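Local coordinates for ribose-phosphate pyrophosphokinase (PDB 5MP7), which probably makes phosphoribosyl pyrophosphate (PRPP) by transferring the pyrophosphoryl group of ATP to the 1-hydroxyl of ribose 5-phosphate, using magnesium ions, at residues D25-E30 with N307-V312; I96-P101 with P303-T308; G219-K224 with N244-D249. All coordinates share one frame; numbering follows the deposited sequence.

Contact 1: D25-E30 with N307-V312; sequences DQVAKE and NTIRAV
Ile309 and Val27 meet methyl to methyl between two helices: Ile309 CD1 lies 4.0 Å from Val27 CG1, and the two side chains run obliquely to each other. Both are buried, and each gives about as much surface to the contact as the other. The torsions account for the reach. Val27 CG1 stands anti to the backbone N (chi1 167°), while the Ile309 chain is fully extended at chi2 (174°), sending CD1 far from its own helix. That extension matters because the backbones stay well apart, with Val27 CA and Ile309 CA 9.4 Å from each other.

Arg310 adds a second, polar touch. Its chain bends at chi3 (51°), which brings NH1 to 3.8 Å from Glu30 O, obliquely to the guanidinium plane. This is too long for a hydrogen bond, although a cation near a carbonyl in the last turn of helix 21-31 is probably favourable. The Glu30 carboxylate does not close a salt bridge either, since Glu30 OE1 and Arg310 NH1 are 6.2 Å apart. On the exposed flank of helix 21-31, Lys29 NZ pairs with Asp25 OD2 at 3.5 Å.

Helix 302-314 also rests on strands 92-97, 131-135 and 150-153, the arrangement of neighbouring helices lying against a parallel alpha/beta sheet, here with the C-terminal helix returning to the N-terminal domain.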
ATOM      1  N   ASP A  25      54.095  -6.223  28.882  1.00 36.08           N
ATOM      2  CA  ASP A  25      54.383  -7.437  29.625  1.00 37.09           C
ATOM      3  C   ASP A  25      55.872  -7.607  29.870  1.00 33.37           C
ATOM      4  O   ASP A  25      56.236  -7.978  30.972  1.00 32.82           O
ATOM      5  CB  ASP A  25      53.786  -8.606  28.855  1.00 43.10           C
ATOM      6  CG  ASP A  25      54.312  -9.941  29.293  1.00 55.66           C
ATOM      7  OD1 ASP A  25      53.785 -10.492  30.298  1.00 60.48           O
ATOM      8  OD2 ASP A  25      55.267 -10.435  28.600  1.00 64.36           O
ATOM      9  N   GLN A  26      56.722  -7.342  28.869  1.00 31.26           N
ATOM     10  CA  GLN A  26      58.187  -7.428  29.052  1.00 31.81           C
ATOM     11  C   GLN A  26      58.703  -6.421  30.077  1.00 32.57           C
ATOM     12  O   GLN A  26      59.532  -6.764  30.900  1.00 33.29           O
ATOM     13  CB  GLN A  26      58.950  -7.190  27.761  1.00 35.00           C
ATOM     14  CG  GLN A  26      58.929  -8.338  26.758  1.00 35.85           C
ATOM     15  CD  GLN A  26      59.424  -7.942  25.364  1.00 38.35           C
ATOM     16  OE1 GLN A  26      60.073  -6.915  25.157  1.00 36.86           O
ATOM     17  NE2 GLN A  26      59.098  -8.768  24.395  1.00 41.60           N
ATOM     18  N   VAL A  27      58.169  -5.196  30.069  1.00 30.65           N
ATOM     19  CA  VAL A  27      58.595  -4.179  31.004  1.00 28.00           C
ATOM     20  C   VAL A  27      58.165  -4.526  32.427  1.00 29.59           C
ATOM     21  O   VAL A  27      58.936  -4.386  33.354  1.00 28.17           O
ATOM     22  CB  VAL A  27      58.015  -2.818  30.631  1.00 29.97           C
ATOM     23  CG1 VAL A  27      58.202  -1.826  31.773  1.00 31.65           C
ATOM     24  CG2 VAL A  27      58.698  -2.259  29.399  1.00 28.28           C
ATOM     25  N   ALA A  28      56.916  -4.961  32.572  1.00 29.61           N
ATOM     26  CA  ALA A  28      56.367  -5.415  33.839  1.00 28.81           C
ATOM     27  C   ALA A  28      57.183  -6.536  34.459  1.00 30.05           C
ATOM     28  O   ALA A  28      57.439  -6.514  35.651  1.00 31.44           O
ATOM     29  CB  ALA A  28      54.926  -5.878  33.652  1.00 28.12           C
ATOM     30  N   LYS A  29      57.578  -7.512  33.650  1.00 33.57           N
ATOM     31  CA  LYS A  29      58.436  -8.595  34.125  1.00 35.68           C
ATOM     32  C   LYS A  29      59.762  -8.131  34.611  1.00 31.99           C
ATOM     33  O   LYS A  29      60.195  -8.586  35.633  1.00 37.54           O
ATOM     34  CB  LYS A  29      58.648  -9.637  33.053  1.00 42.82           C
ATOM     35  CG  LYS A  29      57.622 -10.750  33.135  1.00 51.18           C
ATOM     36  CD  LYS A  29      57.102 -11.160  31.750  1.00 60.54           C
ATOM     37  CE  LYS A  29      56.552 -12.578  31.839  1.00 65.52           C
ATOM     38  NZ  LYS A  29      56.013 -13.254  30.620  1.00 69.67           N
ATOM     39  N   GLU A  30      60.408  -7.217  33.900  1.00 34.89           N
ATOM     40  CA  GLU A  30      61.732  -6.667  34.331  1.00 35.02           C
ATOM     41  C   GLU A  30      61.659  -5.931  35.660  1.00 34.85           C
ATOM     42  O   GLU A  30      62.601  -5.996  36.446  1.00 37.26           O
ATOM     43  CB  GLU A  30      62.311  -5.713  33.287  1.00 35.48           C
ATOM     44  CG  GLU A  30      62.552  -6.390  31.930  1.00 40.13           C
ATOM     45  CD  GLU A  30      63.786  -7.299  31.937  1.00 45.74           C
ATOM     46  OE1 GLU A  30      64.283  -7.620  33.058  1.00 39.78           O
ATOM     47  OE2 GLU A  30      64.263  -7.680  30.818  1.00 47.47           O
ATOM     48  N   ASN A 307      64.970   0.150  33.277  1.00 28.75           N
ATOM     49  CA  ASN A 307      65.998   0.916  33.983  1.00 30.62           C
ATOM     50  C   ASN A 307      65.658   2.386  34.125  1.00 32.09           C
ATOM     51  O   ASN A 307      65.919   2.970  35.177  1.00 30.86           O
ATOM     52  CB  ASN A 307      67.348   0.837  33.306  1.00 36.06           C
ATOM     53  CG  ASN A 307      68.163  -0.338  33.750  1.00 41.08           C
ATOM     54  OD1 ASN A 307      68.763  -0.311  34.812  1.00 48.42           O
ATOM     55  ND2 ASN A 307      68.215  -1.361  32.932  1.00 44.29           N
ATOM     56  N   THR A 308      65.081   2.979  33.085  1.00 29.38           N
ATOM     57  CA  THR A 308      64.667   4.369  33.156  1.00 29.89           C
ATOM     58  C   THR A 308      63.539   4.590  34.160  1.00 29.55           C
ATOM     59  O   THR A 308      63.584   5.547  34.921  1.00 32.43           O
ATOM     60  CB  THR A 308      64.203   4.896  31.789  1.00 32.23           C
ATOM     61  OG1 THR A 308      65.231   4.681  30.831  1.00 33.05           O
ATOM     62  CG2 THR A 308      63.966   6.384  31.839  1.00 34.06           C
ATOM     63  N   ILE A 309      62.536   3.711  34.172  1.00 28.54           N
ATOM     64  CA  ILE A 309      61.439   3.785  35.150  1.00 25.57           C
ATOM     65  C   ILE A 309      61.975   3.656  36.570  1.00 26.63           C
ATOM     66  O   ILE A 309      61.573   4.412  37.451  1.00 26.41           O
ATOM     67  CB  ILE A 309      60.368   2.702  34.905  1.00 25.96           C
ATOM     68  CG1 ILE A 309      59.668   2.989  33.582  1.00 27.68           C
ATOM     69  CG2 ILE A 309      59.336   2.613  36.025  1.00 22.90           C
ATOM     70  CD1 ILE A 309      58.683   1.913  33.163  1.00 30.67           C
ATOM     71  N   ARG A 310      62.906   2.738  36.777  1.00 25.90           N
ATOM     72  CA  ARG A 310      63.457   2.509  38.093  1.00 29.61           C
ATOM     73  C   ARG A 310      64.196   3.752  38.591  1.00 30.04           C
ATOM     74  O   ARG A 310      64.031   4.165  39.740  1.00 28.08           O
ATOM     75  CB  ARG A 310      64.385   1.307  38.056  1.00 35.00           C
ATOM     76  CG  ARG A 310      64.648   0.602  39.368  1.00 47.02           C
ATOM     77  CD  ARG A 310      64.985  -0.939  39.307  1.00 62.77           C
ATOM     78  NE  ARG A 310      66.039  -1.509  38.405  1.00 64.55           N
ATOM     79  CZ  ARG A 310      65.899  -2.400  37.407  1.00 68.81           C
ATOM     80  NH1 ARG A 310      64.711  -2.864  37.029  1.00 71.46           N
ATOM     81  NH2 ARG A 310      66.974  -2.807  36.741  1.00 67.97           N
ATOM     82  N   ALA A 311      64.984   4.368  37.724  1.00 28.04           N
ATOM     83  CA  ALA A 311      65.750   5.550  38.096  1.00 30.15           C
ATOM     84  C   ALA A 311      64.864   6.779  38.367  1.00 30.28           C
ATOM     85  O   ALA A 311      65.119   7.544  39.290  1.00 32.94           O
ATOM     86  CB  ALA A 311      66.743   5.884  37.004  1.00 30.97           C
ATOM     87  N   VAL A 312      63.833   6.954  37.568  1.00 29.79           N
ATOM     88  CA  VAL A 312      62.854   8.021  37.805  1.00 28.64           C
ATOM     89  C   VAL A 312      62.135   7.808  39.120  1.00 29.44           C
ATOM     90  O   VAL A 312      61.997   8.752  39.923  1.00 29.13           O
ATOM     91  CB  VAL A 312      61.821   8.123  36.659  1.00 29.18           C
ATOM     92  CG1 VAL A 312      60.653   9.029  37.013  1.00 29.10           C
ATOM     93  CG2 VAL A 312      62.502   8.631  35.381  1.00 29.42           C
TER

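Contact 2: I96-P101 with P303-T308; sequences ILPFYP and PLLANT
Near the C-terminal end of strand 92-97, the middle strand of a five-stranded parallel sheet, Ile96 and, two residues on, Pro98 receive one leucine, Leu305, from helix 302-314. The leucine fork does all the touching: CD2 of Leu305 approaches CG2 of Ile96 at 4.2 Å, and CD1 of Leu305 approaches CG of Pro98, also at 4.2 Å. The Ile96 and Leu305 side chains run alongside each other with opposite sense. With Leu305 CG anti to its carbonyl carbon (chi1 -76°), the two methyls are carried towards the sheet and divided between Ile96 and Pro98. Every touching residue is buried, and no hydrogen bond crosses.

Within the helix, backbone carbonyls serve twice. Pro303 O takes Asn307 N and, at 3.0 Å, Asn307 ND2, which reach it from opposite faces of the carbonyl plane. Leu304 O is shared in the same way by Thr308 N and by Thr308 OG1, the latter at 3.0 Å.

Beyond the loop, Phe99 packs on Asn45 of a second subunit, a predicted ATP-binding residue. Ile96 is hydrogen-bonded through its backbone to Val63 of strand 60-64, Leu97 likewise to Val133 of strand 131-135, and Val27 of helix 21-31 packs against Leu305.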
ATOM      1  N   ILE A  96      55.150   7.530  28.989  1.00 29.00           N
ATOM      2  CA  ILE A  96      56.193   6.859  28.250  1.00 29.13           C
ATOM      3  C   ILE A  96      55.688   6.653  26.824  1.00 28.16           C
ATOM      4  O   ILE A  96      54.689   5.985  26.606  1.00 25.25           O
ATOM      5  CB  ILE A  96      56.506   5.521  28.897  1.00 29.93           C
ATOM      6  CG1 ILE A  96      57.137   5.761  30.250  1.00 30.19           C
ATOM      7  CG2 ILE A  96      57.469   4.734  28.038  1.00 32.84           C
ATOM      8  CD1 ILE A  96      57.111   4.519  31.089  1.00 32.37           C
ATOM      9  N   LEU A  97      56.381   7.249  25.869  1.00 29.01           N
ATOM     10  CA  LEU A  97      55.999   7.129  24.469  1.00 30.44           C
ATOM     11  C   LEU A  97      57.194   6.605  23.692  1.00 29.69           C
ATOM     12  O   LEU A  97      57.972   7.389  23.230  1.00 34.80           O
ATOM     13  CB  LEU A  97      55.589   8.477  23.931  1.00 30.62           C
ATOM     14  CG  LEU A  97      54.327   9.043  24.590  1.00 31.97           C
ATOM     15  CD1 LEU A  97      54.712   9.885  25.772  1.00 31.84           C
ATOM     16  CD2 LEU A  97      53.547   9.919  23.620  1.00 33.31           C
ATOM     17  N   PRO A  98      57.364   5.276  23.591  1.00 29.04           N
ATOM     18  CA  PRO A  98      58.600   4.751  23.020  1.00 28.49           C
ATOM     19  C   PRO A  98      58.840   5.282  21.613  1.00 30.47           C
ATOM     20  O   PRO A  98      59.961   5.612  21.281  1.00 35.73           O
ATOM     21  CB  PRO A  98      58.371   3.247  23.021  1.00 28.51           C
ATOM     22  CG  PRO A  98      57.392   3.005  24.105  1.00 27.46           C
ATOM     23  CD  PRO A  98      56.487   4.195  24.090  1.00 28.28           C
ATOM     24  N   PHE A  99      57.793   5.380  20.807  1.00 29.53           N
ATOM     25  CA  PHE A  99      57.839   6.088  19.533  1.00 29.38           C
ATOM     26  C   PHE A  99      56.980   7.350  19.677  1.00 31.13           C
ATOM     27  O   PHE A  99      55.769   7.270  19.916  1.00 35.95           O
ATOM     28  CB  PHE A  99      57.310   5.160  18.454  1.00 29.93           C
ATOM     29  CG  PHE A  99      57.098   5.805  17.107  1.00 31.28           C
ATOM     30  CD1 PHE A  99      58.141   5.872  16.203  1.00 30.75           C
ATOM     31  CD2 PHE A  99      55.844   6.276  16.730  1.00 30.72           C
ATOM     32  CE1 PHE A  99      57.962   6.419  14.948  1.00 34.13           C
ATOM     33  CE2 PHE A  99      55.653   6.826  15.484  1.00 33.35           C
ATOM     34  CZ  PHE A  99      56.718   6.909  14.590  1.00 34.10           C
ATOM     35  N   TYR A 100      57.615   8.513  19.597  1.00 30.73           N
ATOM     36  CA  TYR A 100      56.936   9.789  19.839  1.00 29.79           C
ATOM     37  C   TYR A 100      56.096  10.162  18.622  1.00 29.30           C
ATOM     38  O   TYR A 100      56.622  10.372  17.537  1.00 32.27           O
ATOM     39  CB  TYR A 100      57.966  10.852  20.146  1.00 28.96           C
ATOM     40  CG  TYR A 100      57.420  12.149  20.658  1.00 29.92           C
ATOM     41  CD1 TYR A 100      56.896  13.109  19.788  1.00 31.04           C
ATOM     42  CD2 TYR A 100      57.510  12.483  22.001  1.00 33.50           C
ATOM     43  CE1 TYR A 100      56.454  14.343  20.247  1.00 31.50           C
ATOM     44  CE2 TYR A 100      57.054  13.729  22.483  1.00 31.58           C
ATOM     45  CZ  TYR A 100      56.548  14.652  21.592  1.00 31.82           C
ATOM     46  OH  TYR A 100      56.099  15.866  22.008  1.00 30.79           O
ATOM     47  N   PRO A 101      54.787  10.195  18.772  1.00 28.00           N
ATOM     48  CA  PRO A 101      53.941  10.528  17.634  1.00 28.23           C
ATOM     49  C   PRO A 101      54.093  11.976  17.168  1.00 26.99           C
ATOM     50  O   PRO A 101      54.233  12.870  18.003  1.00 25.28           O
ATOM     51  CB  PRO A 101      52.511  10.322  18.176  1.00 27.84           C
ATOM     52  CG  PRO A 101      52.620  10.308  19.648  1.00 27.98           C
ATOM     53  CD  PRO A 101      54.052  10.212  20.040  1.00 29.23           C
ATOM     54  N   PRO A 303      64.500  -3.744  28.593  1.00 31.12           N
ATOM     55  CA  PRO A 303      65.436  -3.535  29.723  1.00 32.46           C
ATOM     56  C   PRO A 303      65.810  -2.056  29.906  1.00 36.59           C
ATOM     57  O   PRO A 303      65.916  -1.583  31.035  1.00 34.20           O
ATOM     58  CB  PRO A 303      66.645  -4.353  29.336  1.00 34.20           C
ATOM     59  CG  PRO A 303      66.103  -5.425  28.413  1.00 34.17           C
ATOM     60  CD  PRO A 303      65.033  -4.725  27.624  1.00 34.30           C
ATOM     61  N   LEU A 304      65.967  -1.338  28.792  1.00 38.12           N
ATOM     62  CA  LEU A 304      66.238   0.097  28.800  1.00 37.11           C
ATOM     63  C   LEU A 304      65.063   0.898  29.426  1.00 38.47           C
ATOM     64  O   LEU A 304      65.284   1.783  30.257  1.00 35.36           O
ATOM     65  CB  LEU A 304      66.530   0.577  27.380  1.00 36.30           C
ATOM     66  CG  LEU A 304      66.924   2.038  27.164  1.00 41.19           C
ATOM     67  CD1 LEU A 304      68.242   2.383  27.882  1.00 40.10           C
ATOM     68  CD2 LEU A 304      67.034   2.331  25.658  1.00 42.53           C
ATOM     69  N   LEU A 305      63.833   0.590  29.010  1.00 33.04           N
ATOM     70  CA  LEU A 305      62.685   1.204  29.604  1.00 29.50           C
ATOM     71  C   LEU A 305      62.565   0.890  31.095  1.00 28.99           C
ATOM     72  O   LEU A 305      62.259   1.783  31.865  1.00 27.83           O
ATOM     73  CB  LEU A 305      61.400   0.810  28.880  1.00 32.53           C
ATOM     74  CG  LEU A 305      61.178   1.504  27.541  1.00 34.42           C
ATOM     75  CD1 LEU A 305      59.821   1.117  27.001  1.00 34.89           C
ATOM     76  CD2 LEU A 305      61.273   3.025  27.620  1.00 36.95           C
ATOM     77  N   ALA A 306      62.811  -0.353  31.505  1.00 28.76           N
ATOM     78  CA  ALA A 306      62.711  -0.717  32.927  1.00 27.34           C
ATOM     79  C   ALA A 306      63.743   0.019  33.769  1.00 27.80           C
ATOM     80  O   ALA A 306      63.409   0.487  34.841  1.00 29.42           O
ATOM     81  CB  ALA A 306      62.830  -2.213  33.125  1.00 26.26           C
ATOM     82  N   ASN A 307      64.970   0.150  33.277  1.00 28.75           N
ATOM     83  CA  ASN A 307      65.998   0.916  33.983  1.00 30.62           C
ATOM     84  C   ASN A 307      65.658   2.386  34.125  1.00 32.09           C
ATOM     85  O   ASN A 307      65.919   2.970  35.177  1.00 30.86           O
ATOM     86  CB  ASN A 307      67.348   0.837  33.306  1.00 36.06           C
ATOM     87  CG  ASN A 307      68.163  -0.338  33.750  1.00 41.08           C
ATOM     88  OD1 ASN A 307      68.763  -0.311  34.812  1.00 48.42           O
ATOM     89  ND2 ASN A 307      68.215  -1.361  32.932  1.00 44.29           N
ATOM     90  N   THR A 308      65.081   2.979  33.085  1.00 29.38           N
ATOM     91  CA  THR A 308      64.667   4.369  33.156  1.00 29.89           C
ATOM     92  C   THR A 308      63.539   4.590  34.160  1.00 29.55           C
ATOM     93  O   THR A 308      63.584   5.547  34.921  1.00 32.43           O
ATOM     94  CB  THR A 308      64.203   4.896  31.789  1.00 32.23           C
ATOM     95  OG1 THR A 308      65.231   4.681  30.831  1.00 33.05           O
ATOM     96  CG2 THR A 308      63.966   6.384  31.839  1.00 34.06           C
TER

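Contact 3: G219-K224 with N244-D249; sequences GDVKGK and NLLRED
Val221 is the tight part of this contact, wedged by both methyls against the end of helix 237-248. Its CG1 meets Leu246 CD2 at 3.9 Å, the two side chains crossing at about a right angle, while its CG2 touches Asp249 CB, also at 3.9 Å. The chi1 of -54° turns CG1 towards Leu246 and CG2 towards Asp249, although Leu246 CD2 stays close to both methyls. Val221 and Leu246 are buried, and both lean further on Cys226 of strand 225-230.

The outer side is looser and exposed. Asp249 serves both parts, with its CB against the valine and its backbone O turned to Lys222. Lys222 touches with its CA, 3.7 Å from Asp249 O, and with CB close by. The lysine chain then kinks at chi2 and again at chi4, and its amine ends up far from the helix.

A type II beta turn shapes the loop: Lys224 N bonds to Val221 O at 2.9 Å, and Gly223 supplies the positive phi (72°). Gly223 and Gly250 are joined by a backbone hydrogen bond just beyond the helix end. With no hydrogen bond or salt bridge between the two segments themselves, their attachment is chiefly apolar, centred on Val221, and the charged groups remain at its solvent margin.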
ATOM      1  N   GLY A 219      81.457   9.728  -0.531  1.00 42.44           N
ATOM      2  CA  GLY A 219      82.338   8.851   0.266  1.00 45.90           C
ATOM      3  C   GLY A 219      82.608   7.517  -0.451  1.00 49.47           C
ATOM      4  O   GLY A 219      81.936   7.195  -1.431  1.00 44.82           O
ATOM      5  N   ASP A 220      83.601   6.756   0.027  1.00 55.09           N
ATOM      6  CA  ASP A 220      83.987   5.483  -0.595  1.00 54.82           C
ATOM      7  C   ASP A 220      83.401   4.281   0.123  1.00 50.48           C
ATOM      8  O   ASP A 220      83.696   4.031   1.306  1.00 47.23           O
ATOM      9  CB  ASP A 220      85.511   5.324  -0.672  1.00 66.04           C
ATOM     10  CG  ASP A 220      85.928   4.082  -1.502  1.00 80.75           C
ATOM     11  OD1 ASP A 220      85.593   4.028  -2.703  1.00 88.45           O
ATOM     12  OD2 ASP A 220      86.581   3.152  -0.978  1.00 80.19           O
ATOM     13  N   VAL A 221      82.581   3.530  -0.603  1.00 45.82           N
ATOM     14  CA  VAL A 221      81.970   2.324  -0.063  1.00 46.94           C
ATOM     15  C   VAL A 221      82.373   1.059  -0.809  1.00 46.81           C
ATOM     16  O   VAL A 221      82.033  -0.034  -0.382  1.00 50.84           O
ATOM     17  CB  VAL A 221      80.437   2.420  -0.053  1.00 43.89           C
ATOM     18  CG1 VAL A 221      79.996   3.665   0.679  1.00 42.01           C
ATOM     19  CG2 VAL A 221      79.863   2.400  -1.459  1.00 45.54           C
ATOM     20  N   LYS A 222      83.146   1.207  -1.868  1.00 54.55           N
ATOM     21  CA  LYS A 222      83.590   0.098  -2.707  1.00 58.91           C
ATOM     22  C   LYS A 222      84.274  -1.017  -1.913  1.00 54.04           C
ATOM     23  O   LYS A 222      85.279  -0.767  -1.237  1.00 56.86           O
ATOM     24  CB  LYS A 222      84.601   0.672  -3.696  1.00 65.57           C
ATOM     25  CG  LYS A 222      85.443  -0.308  -4.492  1.00 73.41           C
ATOM     26  CD  LYS A 222      86.906   0.085  -4.249  1.00 83.29           C
ATOM     27  CE  LYS A 222      87.877  -0.447  -5.245  1.00 87.45           C
ATOM     28  NZ  LYS A 222      88.314  -1.792  -4.841  1.00 85.45           N
ATOM     29  N   GLY A 223      83.719  -2.230  -1.985  1.00 46.35           N
ATOM     30  CA  GLY A 223      84.231  -3.379  -1.253  1.00 45.41           C
ATOM     31  C   GLY A 223      84.000  -3.387   0.249  1.00 47.61           C
ATOM     32  O   GLY A 223      84.564  -4.218   0.963  1.00 53.22           O
ATOM     33  N   LYS A 224      83.173  -2.485   0.759  1.00 46.56           N
ATOM     34  CA  LYS A 224      83.008  -2.356   2.214  1.00 47.21           C
ATOM     35  C   LYS A 224      81.662  -2.873   2.656  1.00 41.01           C
ATOM     36  O   LYS A 224      80.720  -2.926   1.859  1.00 41.49           O
ATOM     37  CB  LYS A 224      83.134  -0.894   2.639  1.00 51.40           C
ATOM     38  CG  LYS A 224      84.417  -0.198   2.193  1.00 56.43           C
ATOM     39  CD  LYS A 224      85.379  -0.080   3.326  1.00 59.90           C
ATOM     40  CE  LYS A 224      86.586   0.740   3.017  1.00 69.31           C
ATOM     41  NZ  LYS A 224      87.211   1.201   4.280  1.00 71.31           N
ATOM     42  N   ASN A 244      70.166  -0.012  -3.054  1.00 36.61           N
ATOM     43  CA  ASN A 244      70.416  -0.199  -4.470  1.00 44.46           C
ATOM     44  C   ASN A 244      71.577   0.689  -4.962  1.00 45.40           C
ATOM     45  O   ASN A 244      72.409   0.270  -5.755  1.00 40.68           O
ATOM     46  CB  ASN A 244      69.139   0.108  -5.249  1.00 50.86           C
ATOM     47  CG  ASN A 244      69.406   0.337  -6.726  1.00 61.53           C
ATOM     48  OD1 ASN A 244      69.857  -0.566  -7.396  1.00 69.68           O
ATOM     49  ND2 ASN A 244      69.172   1.568  -7.230  1.00 62.73           N
ATOM     50  N   LEU A 245      71.624   1.921  -4.463  1.00 50.00           N
ATOM     51  CA  LEU A 245      72.709   2.867  -4.783  1.00 48.36           C
ATOM     52  C   LEU A 245      74.051   2.383  -4.274  1.00 43.34           C
ATOM     53  O   LEU A 245      75.061   2.574  -4.936  1.00 48.43           O
ATOM     54  CB  LEU A 245      72.424   4.243  -4.174  1.00 50.24           C
ATOM     55  CG  LEU A 245      72.423   5.413  -5.136  1.00 57.45           C
ATOM     56  CD1 LEU A 245      71.305   5.313  -6.165  1.00 57.51           C
ATOM     57  CD2 LEU A 245      72.251   6.662  -4.290  1.00 65.20           C
ATOM     58  N   LEU A 246      74.071   1.834  -3.064  1.00 40.80           N
ATOM     59  CA  LEU A 246      75.325   1.358  -2.457  1.00 42.93           C
ATOM     60  C   LEU A 246      75.820   0.113  -3.205  1.00 45.06           C
ATOM     61  O   LEU A 246      77.019  -0.052  -3.387  1.00 42.73           O
ATOM     62  CB  LEU A 246      75.149   1.042  -0.982  1.00 39.33           C
ATOM     63  CG  LEU A 246      74.895   2.246  -0.089  1.00 40.46           C
ATOM     64  CD1 LEU A 246      74.395   1.795   1.270  1.00 42.21           C
ATOM     65  CD2 LEU A 246      76.137   3.103   0.054  1.00 39.18           C
ATOM     66  N   ARG A 247      74.871  -0.691  -3.673  1.00 44.94           N
ATOM     67  CA  ARG A 247      75.135  -1.872  -4.472  1.00 51.70           C
ATOM     68  C   ARG A 247      75.799  -1.498  -5.763  1.00 49.80           C
ATOM     69  O   ARG A 247      76.823  -2.055  -6.122  1.00 49.43           O
ATOM     70  CB  ARG A 247      73.808  -2.570  -4.802  1.00 57.62           C
ATOM     71  CG  ARG A 247      73.886  -3.972  -5.386  1.00 66.09           C
ATOM     72  CD  ARG A 247      72.467  -4.563  -5.642  1.00 74.11           C
ATOM     73  NE  ARG A 247      71.620  -3.835  -6.622  1.00 81.55           N
ATOM     74  CZ  ARG A 247      71.987  -3.296  -7.803  1.00 85.93           C
ATOM     75  NH1 ARG A 247      73.220  -3.407  -8.297  1.00 89.04           N
ATOM     76  NH2 ARG A 247      71.072  -2.650  -8.545  1.00 83.89           N
ATOM     77  N   GLU A 248      75.203  -0.534  -6.447  1.00 49.86           N
ATOM     78  CA  GLU A 248      75.776   0.029  -7.659  1.00 53.35           C
ATOM     79  C   GLU A 248      77.153   0.639  -7.482  1.00 54.15           C
ATOM     80  O   GLU A 248      77.899   0.714  -8.422  1.00 55.18           O
ATOM     81  CB  GLU A 248      74.854   1.083  -8.229  1.00 55.37           C
ATOM     82  CG  GLU A 248      73.824   0.377  -9.070  1.00 65.28           C
ATOM     83  CD  GLU A 248      72.505   1.089  -9.290  1.00 82.65           C
ATOM     84  OE1 GLU A 248      72.441   2.333  -9.187  1.00 95.62           O
ATOM     85  OE2 GLU A 248      71.524   0.378  -9.608  1.00 88.45           O
ATOM     86  N   ASP A 249      77.477   1.088  -6.283  1.00 57.14           N
ATOM     87  CA  ASP A 249      78.791   1.670  -6.030  1.00 58.98           C
ATOM     88  C   ASP A 249      79.797   0.661  -5.490  1.00 57.02           C
ATOM     89  O   ASP A 249      80.886   1.036  -5.047  1.00 53.89           O
ATOM     90  CB  ASP A 249      78.665   2.880  -5.120  1.00 62.22           C
ATOM     91  CG  ASP A 249      78.224   4.120  -5.874  1.00 79.27           C
ATOM     92  OD1 ASP A 249      79.118   4.718  -6.504  1.00 83.50           O
ATOM     93  OD2 ASP A 249      77.023   4.488  -5.863  1.00 83.52           O
TER

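In the fold
Contacts 1 and 2 are neighbours, their centres 9 Å apart, and they share Asn307 and Thr308 on helix 302-314. They also touch directly, as Ile309 CD1 lies 3.7 Å from Ile96 CD1. Their first segments come early in the chain, in order 25-30 then 96-101, and both end on the C-terminal helix, which therefore ties the chain's end to its N-terminal domain. Contact 3 falls between these ends and packs on the other, mixed sheet, beside strand 225-230. Its centre is 41 Å from that of contact 1 and 35 Å from that of contact 2 (nearest atoms about 29 and 22 Å), making it a separate, local contact across the chain's centre from contact 1.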